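Local coordinates for protein polysaccharide Lyase Family 6 (Bacteroides cellulosilyticus, PDB 6QPS) that acts as a mannuronic acid-specific alginate lyase, probably cleaving the polysaccharide by beta-elimination, and carries a bound calcium ion, at residues Val49-Asp53 against Gly54-Asn58; Asp118-Gly121 against Glu122-Val125; Asp391-Leu394 against Pro395-Phe399; Glu418-Arg421 against Glu422-Pro426; Asn434-Glu437 against Lys438-Ile441. All coordinates share one frame; numbering follows the deposited sequence.

Five local contacts sample the length of a parallel beta-helix, the fold of polysaccharide lyase family 6. Contacts 1 and 3 lie toward opposite ends, their centres about 60 Å apart. Contact 4 lies next to contact 3, with about 13 Å between centres, and the two touch: Gln419 NE2 probably donates to Leu394 O at 3.0 Å, and Leu394 packs on Val420. Contact 2 is a loop at about 24 Å from contact 1, centre to centre. Contact 5 belongs to helix 433-445, its nearest atoms about 17 Å from contact 4. All five are remote from the calcium site formed by Asn210, Glu213, Glu242 and Glu244.

Contact 1: residues Val49-Asp53 against Gly54-Asn58; sequences VVLKD and GTYHN
Between Leu51 and Tyr56 the chain bends sharply at Asp53 and Gly54, where Gly54 takes a phi of 155°, a value readily adopted by a residue without a side chain. The corner brings the two flanking side chains together on its inner side. Leu51 lies over one face of the Tyr56 ring: CD2 sits 3.9 Å from the ring centroid and only 7° off the normal, a well-centred CH-pi contact. Nearer the backbone, Leu51 CB comes to 3.7 Å from Tyr56 CZ, so the leucine runs obliquely over the phenol from its hydroxyl end to its middle. With CG of Tyr56 anti to its own carbonyl carbon (chi1 -63°), the ring reaches back across the corner towards the preceding strand.

In the parallel beta-helix this is a corner of one coil: strand 48-51 pairs with strand 74-78, and strand 54-67 with strand 84-87, so the chain passes here from one face of the solenoid to another. Helix 31-40 packs against the same two side chains, through Met34 on Leu51 and Val31 on Tyr56.

The phenol closes the corner with a polar bond. Tyr56 OH donates to Lys52 O at 2.7 Å, reaching the oxygen at an angle to the C=O bond and tilted somewhat from the carbonyl plane. That oxygen lies at the ring edge, in plane, 3.5 Å from CE1 of Tyr56. The charged ends point elsewhere: Lys52 forms a salt bridge with Glu79, and Asp53 accepts a hydrogen bond from Asn80.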
# COMPACT_ATOMS: atom_id res chain seq x y z
N VAL A 49 -22.95 -5.61 18.67
CA VAL A 49 -22.40 -5.09 19.92
C VAL A 49 -22.21 -3.60 19.72
O VAL A 49 -21.43 -3.19 18.86
CB VAL A 49 -21.08 -5.79 20.27
CG1 VAL A 49 -20.41 -5.12 21.46
CG2 VAL A 49 -21.33 -7.29 20.54
N VAL A 50 -22.91 -2.79 20.51
CA VAL A 50 -23.06 -1.35 20.27
C VAL A 50 -22.49 -0.60 21.47
O VAL A 50 -22.92 -0.82 22.61
CB VAL A 50 -24.54 -0.97 20.09
CG1 VAL A 50 -24.69 0.52 19.83
CG2 VAL A 50 -25.19 -1.80 18.97
N LEU A 51 -21.55 0.31 21.21
CA LEU A 51 -20.87 1.06 22.26
C LEU A 51 -21.43 2.48 22.34
O LEU A 51 -21.36 3.25 21.37
CB LEU A 51 -19.37 1.10 21.97
CG LEU A 51 -18.56 -0.13 22.40
CD1 LEU A 51 -19.17 -1.41 21.87
CD2 LEU A 51 -17.11 0.02 21.97
N LYS A 52 -21.98 2.83 23.50
CA LYS A 52 -22.43 4.19 23.77
C LYS A 52 -21.25 5.16 23.77
O LYS A 52 -20.09 4.77 23.91
CB LYS A 52 -23.19 4.23 25.09
CG LYS A 52 -24.44 3.34 25.10
CD LYS A 52 -25.35 3.62 26.30
CE LYS A 52 -26.13 4.91 26.12
NZ LYS A 52 -27.11 4.81 24.99
N ASP A 53 -21.57 6.44 23.57
CA ASP A 53 -20.54 7.47 23.51
C ASP A 53 -19.64 7.40 24.74
O ASP A 53 -20.12 7.35 25.88
CB ASP A 53 -21.17 8.87 23.47
CG ASP A 53 -22.04 9.13 22.26
OD1 ASP A 53 -22.21 8.25 21.41
OD2 ASP A 53 -22.59 10.25 22.18
N GLY A 54 -18.34 7.45 24.52
CA GLY A 54 -17.39 7.47 25.61
C GLY A 54 -16.04 6.93 25.17
O GLY A 54 -15.85 6.54 24.02
N THR A 55 -15.11 6.91 26.12
CA THR A 55 -13.76 6.38 25.88
C THR A 55 -13.58 5.08 26.63
O THR A 55 -13.82 5.00 27.85
CB THR A 55 -12.68 7.39 26.26
OG1 THR A 55 -12.86 8.57 25.48
CG2 THR A 55 -11.29 6.80 25.98
N TYR A 56 -13.15 4.05 25.90
CA TYR A 56 -12.98 2.69 26.39
C TYR A 56 -11.48 2.47 26.52
O TYR A 56 -10.78 2.33 25.52
CB TYR A 56 -13.63 1.72 25.40
CG TYR A 56 -15.13 1.92 25.28
CD1 TYR A 56 -15.66 3.02 24.61
CD2 TYR A 56 -16.01 1.05 25.88
CE1 TYR A 56 -17.03 3.22 24.53
CE2 TYR A 56 -17.38 1.24 25.81
CZ TYR A 56 -17.88 2.33 25.14
OH TYR A 56 -19.26 2.52 25.09
N HIS A 57 -10.99 2.48 27.76
CA HIS A 57 -9.56 2.45 28.03
C HIS A 57 -9.10 1.03 28.33
O HIS A 57 -9.78 0.27 29.03
CB HIS A 57 -9.21 3.32 29.25
CG HIS A 57 -9.34 4.79 29.01
ND1 HIS A 57 -8.39 5.53 28.34
CD2 HIS A 57 -10.30 5.67 29.39
CE1 HIS A 57 -8.77 6.79 28.29
NE2 HIS A 57 -9.92 6.91 28.93
N ASN A 58 -7.92 0.69 27.82
CA ASN A 58 -7.19 -0.51 28.24
C ASN A 58 -8.02 -1.79 28.10
O ASN A 58 -8.19 -2.55 29.06
CB ASN A 58 -6.64 -0.35 29.66
CG ASN A 58 -5.62 0.75 29.77
OD1 ASN A 58 -4.66 0.80 29.00
ND2 ASN A 58 -5.82 1.66 30.71

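Contact 2: residues Asp118-Gly121 against Glu122-Val125; sequences DFQG and EKGV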
# COMPACT_ATOMS: atom_id res chain seq x y z
N ASP A 118 -5.23 -7.95 14.77
CA ASP A 118 -4.78 -9.10 13.99
C ASP A 118 -5.99 -9.96 13.63
O ASP A 118 -6.87 -10.18 14.47
CB ASP A 118 -3.74 -9.90 14.80
CG ASP A 118 -2.84 -10.79 13.96
OD1 ASP A 118 -2.95 -10.81 12.72
OD2 ASP A 118 -2.02 -11.49 14.59
N PHE A 119 -6.00 -10.46 12.40
CA PHE A 119 -7.10 -11.27 11.85
C PHE A 119 -6.86 -12.78 12.00
O PHE A 119 -7.22 -13.59 11.13
CB PHE A 119 -7.36 -10.86 10.40
CG PHE A 119 -8.18 -9.57 10.23
CD1 PHE A 119 -7.63 -8.33 10.56
CD2 PHE A 119 -9.47 -9.59 9.73
CE1 PHE A 119 -8.38 -7.15 10.41
CE2 PHE A 119 -10.21 -8.39 9.56
CZ PHE A 119 -9.65 -7.19 9.93
N GLN A 120 -6.28 -13.17 13.14
CA GLN A 120 -6.03 -14.56 13.49
C GLN A 120 -6.14 -14.69 15.00
O GLN A 120 -5.75 -13.78 15.75
CB GLN A 120 -4.61 -14.96 13.03
CG GLN A 120 -4.15 -16.34 13.42
CD GLN A 120 -2.74 -16.64 12.96
OE1 GLN A 120 -2.51 -17.53 12.16
NE2 GLN A 120 -1.77 -15.91 13.52
N GLY A 121 -6.69 -15.81 15.45
CA GLY A 121 -6.64 -16.19 16.85
C GLY A 121 -5.39 -16.97 17.13
O GLY A 121 -4.28 -16.47 16.91
N GLU A 122 -5.54 -18.21 17.60
CA GLU A 122 -4.41 -19.13 17.61
C GLU A 122 -3.88 -19.27 16.18
O GLU A 122 -4.62 -19.13 15.20
CB GLU A 122 -4.86 -20.48 18.15
CG GLU A 122 -3.73 -21.52 18.30
CD GLU A 122 -2.58 -21.03 19.17
OE1 GLU A 122 -1.65 -20.42 18.62
OE2 GLU A 122 -2.63 -21.24 20.40
N LYS A 123 -2.58 -19.53 16.06
CA LYS A 123 -1.99 -19.79 14.75
C LYS A 123 -2.81 -20.83 13.98
O LYS A 123 -3.10 -21.91 14.48
CB LYS A 123 -0.55 -20.30 14.91
CG LYS A 123 0.20 -20.55 13.62
CD LYS A 123 1.50 -21.33 13.88
CE LYS A 123 2.39 -21.34 12.64
NZ LYS A 123 3.64 -22.12 12.89
N GLY A 124 -3.22 -20.46 12.75
CA GLY A 124 -4.00 -21.36 11.91
C GLY A 124 -5.50 -21.17 12.00
O GLY A 124 -6.24 -21.80 11.22
N VAL A 125 -5.98 -20.33 12.90
CA VAL A 125 -7.40 -20.08 13.10
C VAL A 125 -7.65 -18.66 12.64
O VAL A 125 -7.30 -17.70 13.34
CB VAL A 125 -7.81 -20.24 14.56
CG1 VAL A 125 -9.30 -19.93 14.71
CG2 VAL A 125 -7.49 -21.65 15.08
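Gln120 and Gly121 clasp the type II beta turn formed by Glu122 to Val125, and the inner side of that clasp is the tightly packed part. The glutamine leaves its backbone with CG anti to N (chi1 176°) and continues fully extended, which lays the side chain across the mouth of the turn. Its CG rests 3.3 Å from Glu122 O, and its OE1 accepts the Gly124 N-H at 3.1 Å along a nearly straight path of 167°; the donor stands well above the amide plane of the glutamine, 48° out of it. On the backbone side of the clasp, Gly121 N donates to Val125 O at 2.9 Å, and Gln120 CA lies 3.4 Å from the same oxygen in a CA-H...O contact. Lys93 reaches in from strand 90-95 to the carbonyl oxygens of Gln120 and Gly121.

The outer side is looser. Lys123 stretches its side chain away from the clasp, while Glu122 bends back so that OE1 takes the Lys123 N-H at 2.9 Å; all four turn residues are exposed.

The turn has its own bond, Val125 N to Glu122 O, so the glutamine adds a side-chain acceptor for an amide that this bond does not use, and joins the exposed turn to its buried stem.

Contact 3: residues Asp391-Leu394 against Pro395-Phe399; sequences DEVL and PGFLF
The rings of Phe397 and Phe399 are both met at their rims, with no atom of residues 391-394 stacked over a face. At the edge of Phe397, in its plane, lies Val393 O, 3.4 Å from CD1. Beside it runs the valine side chain, alongside the phenylalanine and pointing the same way: CG1, placed anti to its backbone N (chi1 165°), reaches CE1 of Phe397 at 3.7 Å. Phe399 offers its rim to Leu394, whose CD2 lies near the ring plane and 3.7 Å from CE2, the two side chains crossing at about a right angle. Beyond the contact, Leu359 touches both rings, and Phe373 packs on Phe399.

These residues mark the passage from helix 390-393, through a 3-10 turn, into strand 397-405 of the beta-helix. Gly396 N donates to Val393 O at 2.9 Å and Phe397 N to Leu394 O at 3.0 Å, each donor standing well above the plane of its carbonyl. Bonds three residues apart wind the chain tighter than an alpha helix before it straightens.

Pro395 has no N-H to offer Asp391 O, and its CG lies 3.4 Å from that oxygen instead. Val393 O is taken by the Gly396 amide, and Leu394 O by the Phe397 amide and, from helix 418-422, by Gln419 NE2. The buried Val393 and Leu394 thus have their carbonyls satisfied, while their side chains pack against the rims of the two rings.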
# COMPACT_ATOMS: atom_id res chain seq x y z
N ASP A 391 25.19 -0.88 -23.12
CA ASP A 391 25.32 -1.91 -24.15
C ASP A 391 24.92 -3.30 -23.66
O ASP A 391 24.75 -4.20 -24.49
CB ASP A 391 26.71 -1.92 -24.78
CG ASP A 391 27.17 -0.52 -25.18
OD1 ASP A 391 26.35 0.27 -25.71
OD2 ASP A 391 28.36 -0.21 -24.98
N GLU A 392 24.78 -3.50 -22.36
CA GLU A 392 24.24 -4.75 -21.81
C GLU A 392 22.77 -4.65 -21.42
O GLU A 392 22.06 -5.66 -21.42
CB GLU A 392 25.05 -5.16 -20.57
CG GLU A 392 26.51 -5.37 -20.85
CD GLU A 392 27.35 -5.37 -19.58
OE1 GLU A 392 27.77 -6.45 -19.13
OE2 GLU A 392 27.56 -4.27 -19.03
N VAL A 393 22.29 -3.46 -21.09
CA VAL A 393 20.92 -3.26 -20.64
C VAL A 393 19.98 -2.98 -21.80
O VAL A 393 18.86 -3.51 -21.85
CB VAL A 393 20.90 -2.11 -19.61
CG1 VAL A 393 19.50 -1.62 -19.38
CG2 VAL A 393 21.54 -2.56 -18.32
N LEU A 394 20.38 -2.15 -22.75
CA LEU A 394 19.47 -1.78 -23.82
C LEU A 394 19.02 -2.96 -24.67
O LEU A 394 17.86 -2.93 -25.13
CB LEU A 394 20.11 -0.71 -24.71
CG LEU A 394 20.28 0.66 -24.06
CD1 LEU A 394 21.10 1.54 -25.06
CD2 LEU A 394 18.98 1.31 -23.71
N PRO A 395 19.84 -3.96 -24.96
CA PRO A 395 19.32 -5.13 -25.70
C PRO A 395 18.13 -5.80 -25.01
O PRO A 395 17.40 -6.57 -25.67
CB PRO A 395 20.53 -6.07 -25.78
CG PRO A 395 21.74 -5.14 -25.68
CD PRO A 395 21.30 -4.06 -24.72
N GLY A 396 17.93 -5.58 -23.72
CA GLY A 396 16.81 -6.16 -23.01
C GLY A 396 15.53 -5.35 -23.06
O GLY A 396 14.51 -5.80 -22.51
N PHE A 397 15.53 -4.20 -23.74
CA PHE A 397 14.39 -3.32 -23.84
C PHE A 397 13.92 -3.21 -25.28
O PHE A 397 14.72 -3.18 -26.21
CB PHE A 397 14.75 -1.88 -23.35
CG PHE A 397 14.75 -1.71 -21.86
CD1 PHE A 397 15.81 -2.16 -21.09
CD2 PHE A 397 13.71 -1.08 -21.23
CE1 PHE A 397 15.80 -2.02 -19.71
CE2 PHE A 397 13.69 -0.94 -19.85
CZ PHE A 397 14.72 -1.40 -19.10
N LEU A 398 12.62 -3.13 -25.47
CA LEU A 398 12.01 -2.71 -26.73
C LEU A 398 11.36 -1.36 -26.44
O LEU A 398 10.41 -1.30 -25.66
CB LEU A 398 10.99 -3.74 -27.20
CG LEU A 398 10.07 -3.33 -28.37
CD1 LEU A 398 10.90 -3.00 -29.61
CD2 LEU A 398 9.06 -4.43 -28.69
N PHE A 399 11.90 -0.29 -27.03
CA PHE A 399 11.32 1.04 -26.91
C PHE A 399 10.50 1.28 -28.17
O PHE A 399 11.06 1.29 -29.27
CB PHE A 399 12.40 2.12 -26.81
CG PHE A 399 13.31 2.00 -25.63
CD1 PHE A 399 12.97 2.56 -24.40
CD2 PHE A 399 14.51 1.35 -25.75
CE1 PHE A 399 13.83 2.45 -23.31
CE2 PHE A 399 15.38 1.26 -24.67
CZ PHE A 399 15.02 1.79 -23.45

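Contact 4: residues Glu418-Arg421 against Glu422-Pro426; sequences EQVR and EGFKP. With ACT (acetate ion), chain E.
A short helix, residues 418-422, leads by way of Gly423 into strand 424-426 near one end of the beta-helix, and Val420 and Phe424 meet where the one gives way to the other. The helix is barely more than a turn: Glu422 N donates to Glu418 O at 2.8 Å, then Gly423 N turns to Val420 O at 3.0 Å, with a weak second bond to Gln419 O. Val420 O is also at the edge of the Phe424 ring, in its plane, 3.3 Å from CD1. Val420 CG1, anti to the backbone N (chi1 178°), runs alongside the ring to 3.9 Å from Phe424 CE1.

On the outer side Glu418 and Glu422 lie side by side, pointing the same way, with OE2 of each 3.7 Å from the other; the two like charges probably repel mildly. At the start of the helix, the N-H of Glu418 meets OXT of an acetate ion, probably from the crystallisation liquor, at 2.9 Å and almost straight (175°), a place where a helix N-terminus would favour an anion.

Inward, Val420 packs on Leu385 and Ile387 of strand 385-387 and on Phe399 of strand 397-405, while Phe424 meets Trp404 edge-to-face and touches Phe373 and Phe378 of strand 371-379.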
# COMPACT_ATOMS: atom_id res chain seq x y z
N GLU A 418 21.11 5.33 -30.08
CA GLU A 418 20.18 5.32 -31.21
C GLU A 418 18.92 4.52 -30.91
O GLU A 418 17.83 4.89 -31.35
CB GLU A 418 20.88 4.74 -32.45
CG GLU A 418 19.98 4.64 -33.67
CD GLU A 418 20.73 4.17 -34.90
OE1 GLU A 418 21.59 3.28 -34.77
OE2 GLU A 418 20.46 4.70 -36.00
N GLN A 419 19.05 3.40 -30.19
CA GLN A 419 17.89 2.58 -29.89
C GLN A 419 16.86 3.38 -29.10
O GLN A 419 15.65 3.26 -29.33
CB GLN A 419 18.34 1.33 -29.13
CG GLN A 419 17.27 0.28 -29.02
CD GLN A 419 17.66 -0.88 -28.13
OE1 GLN A 419 18.85 -1.22 -28.00
NE2 GLN A 419 16.66 -1.51 -27.51
N VAL A 420 17.33 4.25 -28.20
CA VAL A 420 16.43 5.12 -27.45
C VAL A 420 15.85 6.20 -28.35
O VAL A 420 14.63 6.46 -28.34
CB VAL A 420 17.14 5.72 -26.22
CG1 VAL A 420 16.22 6.67 -25.48
CG2 VAL A 420 17.64 4.61 -25.31
N ARG A 421 16.70 6.89 -29.11
CA ARG A 421 16.21 7.93 -30.01
C ARG A 421 15.13 7.39 -30.94
O ARG A 421 14.14 8.07 -31.20
CB ARG A 421 17.37 8.52 -30.80
CG ARG A 421 18.39 9.28 -29.95
CD ARG A 421 19.38 10.12 -30.76
NE ARG A 421 20.02 9.39 -31.85
CZ ARG A 421 21.17 8.73 -31.76
NH1 ARG A 421 21.86 8.71 -30.63
NH2 ARG A 421 21.65 8.11 -32.84
N GLU A 422 15.31 6.17 -31.46
CA GLU A 422 14.35 5.60 -32.40
C GLU A 422 13.05 5.17 -31.73
O GLU A 422 12.04 4.99 -32.42
CB GLU A 422 14.97 4.39 -33.10
CG GLU A 422 16.24 4.70 -33.90
CD GLU A 422 15.95 5.35 -35.23
OE1 GLU A 422 14.85 5.91 -35.41
OE2 GLU A 422 16.84 5.31 -36.11
N GLY A 423 13.04 4.99 -30.41
CA GLY A 423 11.87 4.61 -29.64
C GLY A 423 11.01 5.75 -29.16
O GLY A 423 9.99 5.48 -28.50
N PHE A 424 11.38 7.00 -29.42
CA PHE A 424 10.62 8.18 -29.04
C PHE A 424 10.41 9.07 -30.25
O PHE A 424 11.28 9.16 -31.14
CB PHE A 424 11.37 9.02 -27.99
CG PHE A 424 11.37 8.45 -26.60
CD1 PHE A 424 12.32 7.53 -26.23
CD2 PHE A 424 10.44 8.86 -25.65
CE1 PHE A 424 12.33 7.01 -24.95
CE2 PHE A 424 10.47 8.37 -24.38
CZ PHE A 424 11.39 7.45 -24.02
N LYS A 425 9.28 9.77 -30.28
CA LYS A 425 9.01 10.82 -31.25
C LYS A 425 8.85 12.14 -30.50
O LYS A 425 8.07 12.20 -29.54
CB LYS A 425 7.71 10.53 -32.02
CG LYS A 425 7.76 9.31 -32.90
CD LYS A 425 6.35 8.88 -33.36
CE LYS A 425 5.24 9.22 -32.39
NZ LYS A 425 5.27 8.33 -31.17
N PRO A 426 9.56 13.20 -30.89
CA PRO A 426 9.35 14.51 -30.25
C PRO A 426 7.98 15.07 -30.64
O PRO A 426 7.59 15.03 -31.81
CB PRO A 426 10.47 15.40 -30.82
CG PRO A 426 11.44 14.45 -31.49
CD PRO A 426 10.62 13.26 -31.92
C ACT E . 24.40 3.75 -29.63
O ACT E . 23.87 2.98 -28.79
OXT ACT E . 23.86 4.44 -30.55
CH3 ACT E . 25.93 3.83 -29.51

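Contact 5: residues Asn434-Glu437 against Lys438-Ile441; sequences NQEE and KERI
Arg440 slants across Glu436, one helical turn earlier. Its CB rests 3.7 Å from Glu436 O, and CG comes closer to the same oxygen, at 3.4 Å. CD is already within 3.7 Å of the carboxylate atom Glu436 OE2, and NE binds that atom at 2.8 Å as a hydrogen-bonded salt bridge. Glu436 uses the anti lone pair of OE2, with the carboxylate turned 61° from the guanidinium plane; a bend at chi2 (67°) brings the glutamate tip towards its partner. Further out, CZ lies 3.5 Å and NH2 3.4 Å from Glu436 OE2. NH1 and NH2 pass on to Thr281 and to the carbonyl of Asp304, so this i/i+4 pair also ties helix 433-445 to strands 276-283 and 301-308 of the beta-helix.

The next pair round the helix, Gln435 and Glu439, is joined by NE2 to OE2 at 3.1 Å and an angle of 174°. Glu439 and Glu436 bring like charges near one another, and two waters come between them: one donates to both OE1 atoms, the other to Glu436 OE2 and Glu439 OE1.

Arginine, glutamine amide and water hydrogens thus all point at the two carboxylates, which probably offsets their mutual repulsion.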
# COMPACT_ATOMS: atom_id res chain seq x y z
N ASN A 434 -3.77 18.79 -17.46
CA ASN A 434 -4.45 19.29 -16.28
C ASN A 434 -5.82 18.63 -16.09
O ASN A 434 -6.18 18.25 -14.97
CB ASN A 434 -4.62 20.80 -16.39
CG ASN A 434 -3.33 21.55 -16.12
OD1 ASN A 434 -3.09 22.61 -16.72
ND2 ASN A 434 -2.52 21.04 -15.21
N GLN A 435 -6.57 18.46 -17.18
CA GLN A 435 -7.88 17.80 -17.10
C GLN A 435 -7.75 16.32 -16.74
O GLN A 435 -8.57 15.78 -15.98
CB GLN A 435 -8.61 17.97 -18.43
CG GLN A 435 -9.95 17.27 -18.51
CD GLN A 435 -10.96 17.81 -17.51
OE1 GLN A 435 -10.90 18.98 -17.12
NE2 GLN A 435 -11.91 16.97 -17.11
N GLU A 436 -6.75 15.64 -17.31
CA GLU A 436 -6.51 14.25 -16.95
C GLU A 436 -6.22 14.12 -15.46
O GLU A 436 -6.78 13.24 -14.78
CB GLU A 436 -5.34 13.71 -17.78
CG GLU A 436 -4.95 12.27 -17.48
CD GLU A 436 -6.00 11.25 -17.88
OE1 GLU A 436 -6.79 11.53 -18.81
OE2 GLU A 436 -6.05 10.16 -17.27
N GLU A 437 -5.38 15.01 -14.91
CA GLU A 437 -5.08 14.96 -13.48
C GLU A 437 -6.33 15.20 -12.66
O GLU A 437 -6.55 14.54 -11.64
CB GLU A 437 -4.01 16.01 -13.14
CG GLU A 437 -2.66 15.72 -13.80
CD GLU A 437 -1.65 16.86 -13.70
OE1 GLU A 437 -1.78 17.73 -12.79
OE2 GLU A 437 -0.71 16.88 -14.53
N LYS A 438 -7.14 16.19 -13.06
CA LYS A 438 -8.34 16.50 -12.30
C LYS A 438 -9.29 15.31 -12.26
O LYS A 438 -9.84 15.00 -11.20
CB LYS A 438 -9.05 17.73 -12.87
CG LYS A 438 -10.36 18.03 -12.15
CD LYS A 438 -10.92 19.41 -12.46
CE LYS A 438 -12.22 19.66 -11.65
NZ LYS A 438 -12.13 19.30 -10.19
N GLU A 439 -9.48 14.63 -13.39
CA GLU A 439 -10.36 13.46 -13.39
C GLU A 439 -9.85 12.38 -12.44
O GLU A 439 -10.63 11.78 -11.70
CB GLU A 439 -10.49 12.89 -14.81
CG GLU A 439 -11.30 13.76 -15.75
CD GLU A 439 -11.24 13.29 -17.20
OE1 GLU A 439 -10.63 12.23 -17.47
OE2 GLU A 439 -11.78 14.00 -18.07
N ARG A 440 -8.54 12.12 -12.46
CA ARG A 440 -7.97 11.08 -11.62
C ARG A 440 -8.09 11.42 -10.14
O ARG A 440 -8.49 10.57 -9.33
CB ARG A 440 -6.50 10.87 -11.99
CG ARG A 440 -6.28 10.19 -13.33
CD ARG A 440 -4.82 10.31 -13.76
NE ARG A 440 -4.56 9.55 -14.97
CZ ARG A 440 -4.06 8.31 -15.00
NH1 ARG A 440 -3.73 7.67 -13.88
NH2 ARG A 440 -3.89 7.71 -16.17
N ILE A 441 -7.77 12.65 -9.76
CA ILE A 441 -7.87 13.06 -8.36
C ILE A 441 -9.33 13.10 -7.91
O ILE A 441 -9.69 12.56 -6.86
CB ILE A 441 -7.17 14.41 -8.16
CG1 ILE A 441 -5.66 14.25 -8.30
CG2 ILE A 441 -7.52 14.99 -6.80
CD1 ILE A 441 -4.91 15.58 -8.47
O HOH W 1 -8.77 13.26 -19.64
O HOH W 2 -9.13 10.04 -16.69